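Local coordinates for prolyl 4-hydroxylase (Paramecium bursaria Chlorella virus 1, PDB 5C5T), which probably hydroxylates proline residues of collagen-like peptides, as a 2-oxoglutarate-dependent dioxygenase that uses an active-site metal and molecular oxygen, at residues D123-R128 with N221-A226; R153-M158 with S188-V193; G43-I48 with D99-K104. One frame throughout, in Å; residues are numbered along the deposited sequence.

Contact 1 (D123-R128 with N221-A226); sequences DVQVAR and NQWIRA. With AKG (2-oxoglutaric acid), chain C.
Gln125 and Asn221 pair across two antiparallel strands of the major sheet of the double-stranded beta-helix, the fold that 2-oxoglutarate oxygenases share. The backbone pair is hydrogen-bonded both ways, from Asn221 N to Gln125 O at 2.8 Å and from Gln125 N to Asn221 O at 3.2 Å, and its side chains run abreast into the 2-oxoglutarate pocket. With CG opposite the backbone N (chi1 -178°) and the chain stretched beyond it, Gln125 brings OE1 to Asn221 ND2, 3.1 Å away. That amide nitrogen keeps its acceptor within the Asn221 amide plane although the two amides are turned 65° apart. Asn221 ND2 also gives a weak bond of 3.0 Å to O1 of 2-oxoglutarate, so Gln125 probably serves as a second-shell residue orienting Asn221.

Trp223 closes the packing on this face of the sheet. The Gln125 amide stands nearly perpendicular to the indole, Gln125 OE1 lying 3.6 Å from Trp223 CH2, while Asn221 CB sits over one ring face and ligand O2 approaches the ring edge in its plane. Trp223 NE1 is hydrogen-bonded to OD2 of Asp140, a ligand of the bound zinc. On the reverse face, Val124 CG2 meets Gln222 OE1 at about a right angle between the side chains, and Gln102 of helix 96-109 donates to that same oxygen.

Beyond this dense pair the strands part, and the contact slackens towards the partly exposed Asp123. There direct backbone pairing gives way to one water: it donates to Asp123 O and to Asn221 O, and accepts from Trp223 N at 2.8 Å.

Contact 2 (R153-M158 with S188-V193); sequences RLATLM and SIFFWV. With AKG (2-oxoglutaric acid), chain C.
Met158 O is met by two neighbouring groups of the opposite strand: Ile189 N donates to it at 2.8 Å, and Ser188 CA lies 3.1 Å from the same Met158 O in a CA-H...O contact. Met158 N answers with a nearly straight bond to Ile189 O (173°), and Thr156 and Phe191 repeat the reciprocal pattern. Strands 153-158 and 188-192 thus run antiparallel, 175° between directions and their axes approaching to 4.7 Å, as neighbours in the major sheet of the double-stranded beta-helix.

On the pocket side of the sheet, Phe191 takes the sterically demanding rotamer in which CG lies between its own N and carbonyl carbon (chi1 56°). The ring is thereby laid beside Thr156, whose CB rests over its face, 3.7 Å from the centroid. Thr156 OG1, pressed against Val193 CG2, is hydrogen-bonded to the zinc ligand Asp140, and Met158 SD lies 3.9 Å from C4 of 2-oxoglutarate. The other face is packed mainly by apolar groups: Ala155 CB touches Phe190 CZ at 3.6 Å, Leu157 CB comes to the Phe190 edge, and Phe190 CE2 lies over the Trp192 indole.

Near the strand end Val193 N reaches Leu154 O from above the carbonyl plane, and Val193 CG1 covers Arg153 O, buried without a polar partner in the model. Leu154 and Ala155 form a classic beta bulge facing Ile224 of strand 217-225. That strand flanks 153-160, strand 38-41 flanks 188-192, and helix 96-109 packs on Leu157 and Phe190.

Contact 3 (G43-I48 with D99-K104); sequences GFLSDI and DKIQKK
Phe44 and Lys104 run antiparallel to each other, the ring reaching towards helix 96-109 while the lysine reaches back over it. They join the loop that leads into helix 47-59 to helix 96-109, which packs on the major sheet of the double-stranded beta-helix; Phe44 and Leu45 also touch strand 153-160 of that sheet. A bend at chi3 (64°) folds the lysine chain across one ring face, with Lys104 CE 4.3 Å from the Phe44 centroid in a CH-pi contact. Lys104 NZ stands over the same face, 4.8 Å from the Phe44 ring centroid, a cation-pi interaction, and donates to Phe44 O at 2.8 Å. One ammonium group therefore holds both the ring and the backbone of the same residue.

Leu45 meets Ile101 crosswise: its CD1 lies 4.1 Å from Ile101 CG1, giving an apolar junction on the buried side. CD2 touches CD of Lys100, whose extended chain passes it in the reverse sense and goes on to a salt bridge with Glu49. That glutamate also accepts from Ser46 N, while Ser46, as N-cap of helix 47-59, caps a backbone N of the first turn; the pattern fits a capping box, tied here to the second helix through Lys100.

Besides offering a face to Lys104, the Phe44 ring turns its edge to the helix, where Phe44 CZ comes within 4.0 Å of Ile101 O, the carbonyl that accepts from Thr105 OG1.

In the fold
Along the chain contact 3 closes first; contact 1 then opens, and contact 2 is nested within the loop it closes. Contacts 1 and 2 have centres about 9 Å apart and occupy four successive strands of the major sheet, 188-192, 153-160, 217-225 and 120-129, the middle two being hydrogen-bonded neighbours. Both touch 2-oxoglutarate from the same face. Contact 3 lies on the other side, its centre about 14 and 15 Å from those of contacts 1 and 2, and meets them through Gln102 with Gln222 and Phe44 with Leu157. The sheet thus carries the 2-oxoglutarate pocket on one face and helical packing on the other.

Contact 1 (D123-R128 with N221-A226)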
loop_
_atom_site.group_PDB
_atom_site.type_symbol
_atom_site.label_atom_id
_atom_site.label_comp_id
_atom_site.label_asym_id
_atom_site.label_seq_id
_atom_site.Cartn_x
_atom_site.Cartn_y
_atom_site.Cartn_z
ATOM N N ASP A 123 -8.725 3.403 -7.630
ATOM C CA ASP A 123 -9.639 3.376 -6.483
ATOM C C ASP A 123 -8.926 2.775 -5.270
ATOM O O ASP A 123 -8.228 1.778 -5.395
ATOM C CB ASP A 123 -10.864 2.545 -6.785
ATOM C CG ASP A 123 -11.775 3.170 -7.822
ATOM O OD1 ASP A 123 -11.543 4.320 -8.231
ATOM O OD2 ASP A 123 -12.728 2.477 -8.235
ATOM N N VAL A 124 -9.169 3.316 -4.077
ATOM C CA VAL A 124 -8.529 2.795 -2.879
ATOM C C VAL A 124 -9.174 1.454 -2.462
ATOM O O VAL A 124 -10.402 1.292 -2.517
ATOM C CB VAL A 124 -8.616 3.833 -1.742
ATOM C CG1 VAL A 124 -8.241 3.259 -0.404
ATOM C CG2 VAL A 124 -7.761 5.049 -2.063
ATOM N N GLN A 125 -8.308 0.508 -2.066
ATOM C CA GLN A 125 -8.690 -0.779 -1.516
ATOM C C GLN A 125 -8.430 -0.779 -0.017
ATOM O O GLN A 125 -7.365 -0.317 0.445
ATOM C CB GLN A 125 -7.899 -1.898 -2.159
ATOM C CG GLN A 125 -8.233 -3.302 -1.698
ATOM C CD GLN A 125 -7.099 -4.256 -1.998
ATOM O OE1 GLN A 125 -6.100 -4.287 -1.284
ATOM N NE2 GLN A 125 -7.253 -5.049 -3.044
ATOM N N VAL A 126 -9.397 -1.268 0.769
ATOM C CA VAL A 126 -9.137 -1.559 2.188
ATOM C C VAL A 126 -9.150 -3.085 2.364
ATOM O O VAL A 126 -10.061 -3.766 1.874
ATOM C CB VAL A 126 -10.166 -0.837 3.122
ATOM C CG1 VAL A 126 -10.068 -1.339 4.581
ATOM C CG2 VAL A 126 -9.983 0.709 3.019
ATOM N N ALA A 127 -8.123 -3.631 3.030
ATOM C CA ALA A 127 -8.013 -5.050 3.234
ATOM C C ALA A 127 -7.826 -5.382 4.699
ATOM O O ALA A 127 -7.218 -4.611 5.438
ATOM C CB ALA A 127 -6.799 -5.631 2.434
ATOM N N ARG A 128 -8.285 -6.573 5.077
ATOM C CA ARG A 128 -8.230 -7.037 6.463
ATOM C C ARG A 128 -7.668 -8.442 6.552
ATOM O O ARG A 128 -7.979 -9.308 5.730
ATOM C CB ARG A 128 -9.627 -7.016 7.099
ATOM C CG ARG A 128 -9.673 -7.611 8.544
ATOM C CD ARG A 128 -10.960 -7.163 9.251
ATOM N NE ARG A 128 -11.050 -7.614 10.650
ATOM C CZ ARG A 128 -11.592 -8.772 11.004
ATOM N NH1 ARG A 128 -12.040 -9.607 10.073
ATOM N NH2 ARG A 128 -11.660 -9.108 12.288
ATOM N N ASN A 221 -4.775 0.609 0.661
ATOM C CA ASN A 221 -3.829 0.657 -0.468
ATOM C C ASN A 221 -4.225 1.671 -1.484
ATOM O O ASN A 221 -5.304 1.583 -2.091
ATOM C CB ASN A 221 -3.741 -0.710 -1.179
ATOM C CG ASN A 221 -2.961 -1.722 -0.409
ATOM O OD1 ASN A 221 -1.832 -1.493 -0.037
ATOM N ND2 ASN A 221 -3.553 -2.903 -0.223
ATOM N N GLN A 222 -3.351 2.648 -1.677
ATOM C CA GLN A 222 -3.482 3.640 -2.782
ATOM C C GLN A 222 -2.420 3.336 -3.843
ATOM O O GLN A 222 -1.258 3.622 -3.647
ATOM C CB GLN A 222 -3.339 5.065 -2.274
ATOM C CG GLN A 222 -3.354 6.107 -3.393
ATOM C CD GLN A 222 -4.677 6.153 -4.158
ATOM O OE1 GLN A 222 -5.640 6.780 -3.718
ATOM N NE2 GLN A 222 -4.750 5.430 -5.262
ATOM N N TRP A 223 -2.824 2.734 -4.946
ATOM C CA TRP A 223 -1.900 2.454 -6.038
ATOM C C TRP A 223 -1.899 3.640 -7.022
ATOM O O TRP A 223 -2.893 4.306 -7.235
ATOM C CB TRP A 223 -2.217 1.080 -6.732
ATOM C CG TRP A 223 -1.831 -0.112 -5.878
ATOM C CD1 TRP A 223 -0.560 -0.465 -5.527
ATOM C CD2 TRP A 223 -2.699 -1.081 -5.257
ATOM N NE1 TRP A 223 -0.585 -1.577 -4.730
ATOM C CE2 TRP A 223 -1.883 -1.978 -4.549
ATOM C CE3 TRP A 223 -4.093 -1.267 -5.215
ATOM C CZ2 TRP A 223 -2.404 -3.058 -3.790
ATOM C CZ3 TRP A 223 -4.612 -2.350 -4.482
ATOM C CH2 TRP A 223 -3.764 -3.228 -3.760
ATOM N N ILE A 224 -0.721 3.855 -7.595
ATOM C CA ILE A 224 -0.365 4.925 -8.521
ATOM C C ILE A 224 -0.004 4.260 -9.859
ATOM O O ILE A 224 0.909 3.422 -9.923
ATOM C CB ILE A 224 0.806 5.740 -7.917
ATOM C CG1 ILE A 224 0.368 6.272 -6.537
ATOM C CG2 ILE A 224 1.251 6.925 -8.857
ATOM C CD1 ILE A 224 1.464 6.427 -5.535
ATOM N N ARG A 225 -0.758 4.603 -10.883
ATOM C CA ARG A 225 -0.624 4.019 -12.201
ATOM C C ARG A 225 -0.113 4.935 -13.322
ATOM O O ARG A 225 -0.403 6.125 -13.362
ATOM C CB ARG A 225 -1.978 3.492 -12.672
ATOM C CG ARG A 225 -2.374 2.233 -11.954
ATOM C CD ARG A 225 -3.440 1.557 -12.711
ATOM N NE ARG A 225 -3.949 0.413 -12.000
ATOM C CZ ARG A 225 -3.810 -0.856 -12.373
ATOM N NH1 ARG A 225 -3.123 -1.185 -13.460
ATOM N NH2 ARG A 225 -4.358 -1.804 -11.626
ATOM N N ALA A 226 0.674 4.357 -14.212
ATOM C CA ALA A 226 1.050 5.024 -15.456
ATOM C C ALA A 226 -0.200 5.363 -16.296
ATOM O O ALA A 226 -1.244 4.707 -16.175
ATOM C CB ALA A 226 2.025 4.136 -16.269
HETATM C C1 AKG C . -0.761 -5.546 -0.951
HETATM O O1 AKG C . -1.981 -5.453 -0.613
HETATM O O2 AKG C . -0.472 -5.528 -2.177
HETATM C C2 AKG C . 0.291 -5.794 0.093
HETATM O O5 AKG C . 1.371 -6.165 -0.281
HETATM C C3 AKG C . -0.037 -5.588 1.581
HETATM C C4 AKG C . 1.171 -5.779 2.463
HETATM C C5 AKG C . 0.800 -5.957 3.912
HETATM O O3 AKG C . -0.338 -6.403 4.227
HETATM O O4 AKG C . 1.641 -5.632 4.805
HETATM O O HOH W 1 -5.463 1.772 -4.947
#

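Contact 2 (R153-M158 with S188-V193)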
loop_
_atom_site.group_PDB
_atom_site.type_symbol
_atom_site.label_atom_id
_atom_site.label_comp_id
_atom_site.label_asym_id
_atom_site.label_seq_id
_atom_site.Cartn_x
_atom_site.Cartn_y
_atom_site.Cartn_z
ATOM N N ARG A 153 1.221 -0.283 -12.635
ATOM C CA ARG A 153 1.367 0.327 -11.308
ATOM C C ARG A 153 2.816 0.804 -11.099
ATOM O O ARG A 153 3.765 0.046 -11.261
ATOM C CB ARG A 153 0.976 -0.635 -10.208
ATOM C CG ARG A 153 -0.528 -0.859 -10.058
ATOM C CD ARG A 153 -0.850 -1.775 -8.940
ATOM N NE ARG A 153 -2.273 -2.024 -8.830
ATOM C CZ ARG A 153 -2.799 -3.101 -8.261
ATOM N NH1 ARG A 153 -1.984 -4.029 -7.774
ATOM N NH2 ARG A 153 -4.134 -3.245 -8.184
ATOM N N LEU A 154 2.976 2.094 -10.824
ATOM C CA LEU A 154 4.320 2.655 -10.603
ATOM C C LEU A 154 4.748 2.727 -9.144
ATOM O O LEU A 154 5.953 2.686 -8.862
ATOM C CB LEU A 154 4.392 4.025 -11.219
ATOM C CG LEU A 154 4.064 4.117 -12.700
ATOM C CD1 LEU A 154 4.106 5.543 -13.127
ATOM C CD2 LEU A 154 5.028 3.360 -13.535
ATOM N N ALA A 155 3.790 2.842 -8.249
ATOM C CA ALA A 155 4.090 3.019 -6.846
ATOM C C ALA A 155 2.880 2.665 -5.999
ATOM O O ALA A 155 1.721 2.580 -6.493
ATOM C CB ALA A 155 4.568 4.471 -6.578
ATOM N N THR A 156 3.147 2.463 -4.724
ATOM C CA THR A 156 2.153 2.138 -3.716
ATOM C C THR A 156 2.266 3.037 -2.498
ATOM O O THR A 156 3.350 3.199 -1.985
ATOM C CB THR A 156 2.313 0.680 -3.212
ATOM O OG1 THR A 156 2.327 -0.272 -4.313
ATOM C CG2 THR A 156 1.236 0.278 -2.190
ATOM N N LEU A 157 1.129 3.571 -2.008
ATOM C CA LEU A 157 1.061 4.231 -0.712
ATOM C C LEU A 157 0.065 3.406 0.115
ATOM O O LEU A 157 -1.101 3.306 -0.198
ATOM C CB LEU A 157 0.698 5.698 -0.842
ATOM C CG LEU A 157 0.906 6.434 0.491
ATOM C CD1 LEU A 157 1.442 7.861 0.374
ATOM C CD2 LEU A 157 -0.390 6.379 1.264
ATOM N N MET A 158 0.580 2.784 1.160
ATOM C CA MET A 158 -0.218 1.895 1.998
ATOM C C MET A 158 -0.281 2.507 3.415
ATOM O O MET A 158 0.753 2.903 4.006
ATOM C CB MET A 158 0.361 0.482 2.071
ATOM C CG MET A 158 -0.439 -0.476 2.951
ATOM S SD MET A 158 0.337 -2.086 3.214
ATOM C CE MET A 158 1.900 -1.606 3.901
ATOM N N SER A 188 2.002 5.488 7.268
ATOM C CA SER A 188 2.022 5.055 5.862
ATOM C C SER A 188 3.404 4.537 5.477
ATOM O O SER A 188 4.446 4.966 6.014
ATOM C CB SER A 188 1.606 6.191 4.885
ATOM O OG SER A 188 2.513 7.283 4.945
ATOM N N ILE A 189 3.404 3.621 4.495
ATOM C CA ILE A 189 4.614 3.194 3.812
ATOM C C ILE A 189 4.382 3.463 2.347
ATOM O O ILE A 189 3.419 2.968 1.762
ATOM C CB ILE A 189 4.972 1.708 4.003
ATOM C CG1 ILE A 189 5.175 1.323 5.469
ATOM C CG2 ILE A 189 6.225 1.393 3.253
ATOM C CD1 ILE A 189 6.357 2.006 6.156
ATOM N N PHE A 190 5.244 4.278 1.770
ATOM C CA PHE A 190 5.319 4.500 0.313
ATOM C C PHE A 190 6.450 3.639 -0.304
ATOM O O PHE A 190 7.580 3.620 0.202
ATOM C CB PHE A 190 5.565 5.980 0.004
ATOM C CG PHE A 190 5.767 6.264 -1.450
ATOM C CD1 PHE A 190 4.681 6.480 -2.271
ATOM C CD2 PHE A 190 7.023 6.249 -2.007
ATOM C CE1 PHE A 190 4.855 6.743 -3.627
ATOM C CE2 PHE A 190 7.213 6.492 -3.373
ATOM C CZ PHE A 190 6.127 6.727 -4.174
ATOM N N PHE A 191 6.197 2.935 -1.417
ATOM C CA PHE A 191 7.305 2.322 -2.099
ATOM C C PHE A 191 7.136 2.311 -3.602
ATOM O O PHE A 191 6.027 2.219 -4.133
ATOM C CB PHE A 191 7.572 0.862 -1.590
ATOM C CG PHE A 191 6.384 -0.081 -1.686
ATOM C CD1 PHE A 191 5.467 -0.187 -0.650
ATOM C CD2 PHE A 191 6.203 -0.936 -2.809
ATOM C CE1 PHE A 191 4.415 -1.096 -0.715
ATOM C CE2 PHE A 191 5.135 -1.796 -2.884
ATOM C CZ PHE A 191 4.255 -1.903 -1.814
ATOM N N TRP A 192 8.269 2.366 -4.276
ATOM C CA TRP A 192 8.282 2.322 -5.742
ATOM C C TRP A 192 8.066 0.902 -6.246
ATOM O O TRP A 192 8.584 -0.052 -5.688
ATOM C CB TRP A 192 9.604 2.882 -6.295
ATOM C CG TRP A 192 9.701 4.341 -6.133
ATOM C CD1 TRP A 192 10.335 5.000 -5.132
ATOM C CD2 TRP A 192 9.112 5.344 -6.975
ATOM N NE1 TRP A 192 10.188 6.365 -5.301
ATOM C CE2 TRP A 192 9.453 6.597 -6.433
ATOM C CE3 TRP A 192 8.356 5.303 -8.164
ATOM C CZ2 TRP A 192 9.045 7.811 -7.021
ATOM C CZ3 TRP A 192 7.961 6.510 -8.748
ATOM C CH2 TRP A 192 8.308 7.734 -8.181
ATOM N N VAL A 193 7.232 0.775 -7.271
ATOM C CA VAL A 193 6.889 -0.522 -7.880
ATOM C C VAL A 193 7.535 -0.685 -9.274
ATOM O O VAL A 193 8.054 -1.752 -9.616
ATOM C CB VAL A 193 5.341 -0.684 -7.955
ATOM C CG1 VAL A 193 4.949 -2.003 -8.723
ATOM C CG2 VAL A 193 4.727 -0.748 -6.575
HETATM C C1 AKG C . -0.761 -5.546 -0.951
HETATM O O1 AKG C . -1.981 -5.453 -0.613
HETATM O O2 AKG C . -0.472 -5.528 -2.177
HETATM C C2 AKG C . 0.291 -5.794 0.093
HETATM O O5 AKG C . 1.371 -6.165 -0.281
HETATM C C3 AKG C . -0.037 -5.588 1.581
HETATM C C4 AKG C . 1.171 -5.779 2.463
HETATM C C5 AKG C . 0.800 -5.957 3.912
HETATM O O3 AKG C . -0.338 -6.403 4.227
HETATM O O4 AKG C . 1.641 -5.632 4.805
#

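Contact 3 (G43-I48 with D99-K104)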
loop_
_atom_site.group_PDB
_atom_site.type_symbol
_atom_site.label_atom_id
_atom_site.label_comp_id
_atom_site.label_asym_id
_atom_site.label_seq_id
_atom_site.Cartn_x
_atom_site.Cartn_y
_atom_site.Cartn_z
ATOM N N GLY A 43 1.924 9.124 11.427
ATOM C CA GLY A 43 0.836 10.072 11.513
ATOM C C GLY A 43 0.297 10.593 10.207
ATOM O O GLY A 43 -0.276 11.683 10.153
ATOM N N PHE A 44 0.443 9.789 9.152
ATOM C CA PHE A 44 -0.115 10.130 7.851
ATOM C C PHE A 44 -1.627 10.346 7.970
ATOM O O PHE A 44 -2.131 11.306 7.398
ATOM C CB PHE A 44 0.208 9.027 6.845
ATOM C CG PHE A 44 -0.169 9.335 5.424
ATOM C CD1 PHE A 44 0.659 10.139 4.625
ATOM C CD2 PHE A 44 -1.352 8.863 4.871
ATOM C CE1 PHE A 44 0.313 10.405 3.291
ATOM C CE2 PHE A 44 -1.702 9.142 3.563
ATOM C CZ PHE A 44 -0.875 9.925 2.770
ATOM N N LEU A 45 -2.325 9.454 8.682
ATOM C CA LEU A 45 -3.722 9.712 9.115
ATOM C C LEU A 45 -3.797 9.811 10.599
ATOM O O LEU A 45 -3.033 9.124 11.277
ATOM C CB LEU A 45 -4.681 8.604 8.664
ATOM C CG LEU A 45 -4.948 8.452 7.164
ATOM C CD1 LEU A 45 -5.931 7.303 6.886
ATOM C CD2 LEU A 45 -5.432 9.777 6.532
ATOM N N SER A 46 -4.744 10.596 11.138
ATOM C CA SER A 46 -4.976 10.525 12.580
ATOM C C SER A 46 -5.628 9.206 12.991
ATOM O O SER A 46 -6.203 8.478 12.166
ATOM C CB SER A 46 -5.843 11.665 13.053
ATOM O OG SER A 46 -7.195 11.432 12.669
ATOM N N ASP A 47 -5.551 8.907 14.270
ATOM C CA ASP A 47 -6.183 7.703 14.796
ATOM C C ASP A 47 -7.711 7.729 14.526
ATOM O O ASP A 47 -8.284 6.721 14.110
ATOM C CB ASP A 47 -5.926 7.531 16.298
ATOM C CG ASP A 47 -4.497 7.057 16.628
ATOM O OD1 ASP A 47 -3.631 6.971 15.739
ATOM O OD2 ASP A 47 -4.238 6.746 17.814
ATOM N N ILE A 48 -8.374 8.853 14.729
ATOM C CA ILE A 48 -9.834 8.812 14.568
ATOM C C ILE A 48 -10.175 8.713 13.056
ATOM O O ILE A 48 -11.152 8.031 12.727
ATOM C CB ILE A 48 -10.542 9.961 15.285
ATOM C CG1 ILE A 48 -10.397 11.251 14.532
ATOM C CG2 ILE A 48 -10.059 10.085 16.718
ATOM C CD1 ILE A 48 -11.590 11.474 13.671
ATOM N N ASP A 99 -10.540 10.801 0.239
ATOM C CA ASP A 99 -10.151 12.083 -0.295
ATOM C C ASP A 99 -8.857 12.569 0.337
ATOM O O ASP A 99 -7.995 13.079 -0.347
ATOM C CB ASP A 99 -11.241 13.131 -0.071
ATOM C CG ASP A 99 -12.484 12.883 -0.900
ATOM O OD1 ASP A 99 -12.379 12.329 -2.019
ATOM O OD2 ASP A 99 -13.568 13.298 -0.439
ATOM N N LYS A 100 -8.727 12.456 1.658
ATOM C CA LYS A 100 -7.506 12.921 2.316
ATOM C C LYS A 100 -6.260 12.094 1.988
ATOM O O LYS A 100 -5.199 12.630 1.746
ATOM C CB LYS A 100 -7.720 12.947 3.832
ATOM C CG LYS A 100 -6.486 13.385 4.611
ATOM C CD LYS A 100 -6.801 13.567 6.092
ATOM C CE LYS A 100 -5.607 14.148 6.845
ATOM N NZ LYS A 100 -6.054 14.918 8.067
ATOM N N ILE A 101 -6.408 10.779 1.972
ATOM C CA ILE A 101 -5.317 9.909 1.489
ATOM C C ILE A 101 -4.820 10.407 0.150
ATOM O O ILE A 101 -3.618 10.586 -0.042
ATOM C CB ILE A 101 -5.759 8.457 1.406
ATOM C CG1 ILE A 101 -6.014 7.889 2.833
ATOM C CG2 ILE A 101 -4.678 7.588 0.691
ATOM C CD1 ILE A 101 -6.652 6.501 2.884
ATOM N N GLN A 102 -5.742 10.681 -0.764
ATOM C CA GLN A 102 -5.329 10.998 -2.133
ATOM C C GLN A 102 -4.712 12.366 -2.207
ATOM O O GLN A 102 -3.693 12.566 -2.864
ATOM C CB GLN A 102 -6.525 10.884 -3.060
ATOM C CG GLN A 102 -7.023 9.443 -3.103
ATOM C CD GLN A 102 -8.011 9.202 -4.188
ATOM O OE1 GLN A 102 -8.837 10.106 -4.498
ATOM N NE2 GLN A 102 -7.946 7.995 -4.808
ATOM N N LYS A 103 -5.281 13.301 -1.471
ATOM C CA LYS A 103 -4.677 14.642 -1.375
ATOM C C LYS A 103 -3.240 14.618 -0.838
ATOM O O LYS A 103 -2.360 15.217 -1.427
ATOM C CB LYS A 103 -5.535 15.550 -0.499
ATOM C CG LYS A 103 -5.034 17.006 -0.447
ATOM C CD LYS A 103 -5.934 17.867 0.417
ATOM C CE LYS A 103 -5.639 19.345 0.200
ATOM N NZ LYS A 103 -4.491 19.739 1.027
ATOM N N LYS A 104 -3.004 13.932 0.273
ATOM C CA LYS A 104 -1.666 13.863 0.825
ATOM C C LYS A 104 -0.722 13.061 -0.038
ATOM O O LYS A 104 0.491 13.325 -0.029
ATOM C CB LYS A 104 -1.724 13.294 2.227
ATOM C CG LYS A 104 -2.470 14.173 3.149
ATOM C CD LYS A 104 -2.435 13.719 4.568
ATOM C CE LYS A 104 -1.036 13.771 5.081
ATOM N NZ LYS A 104 -1.022 13.778 6.544
#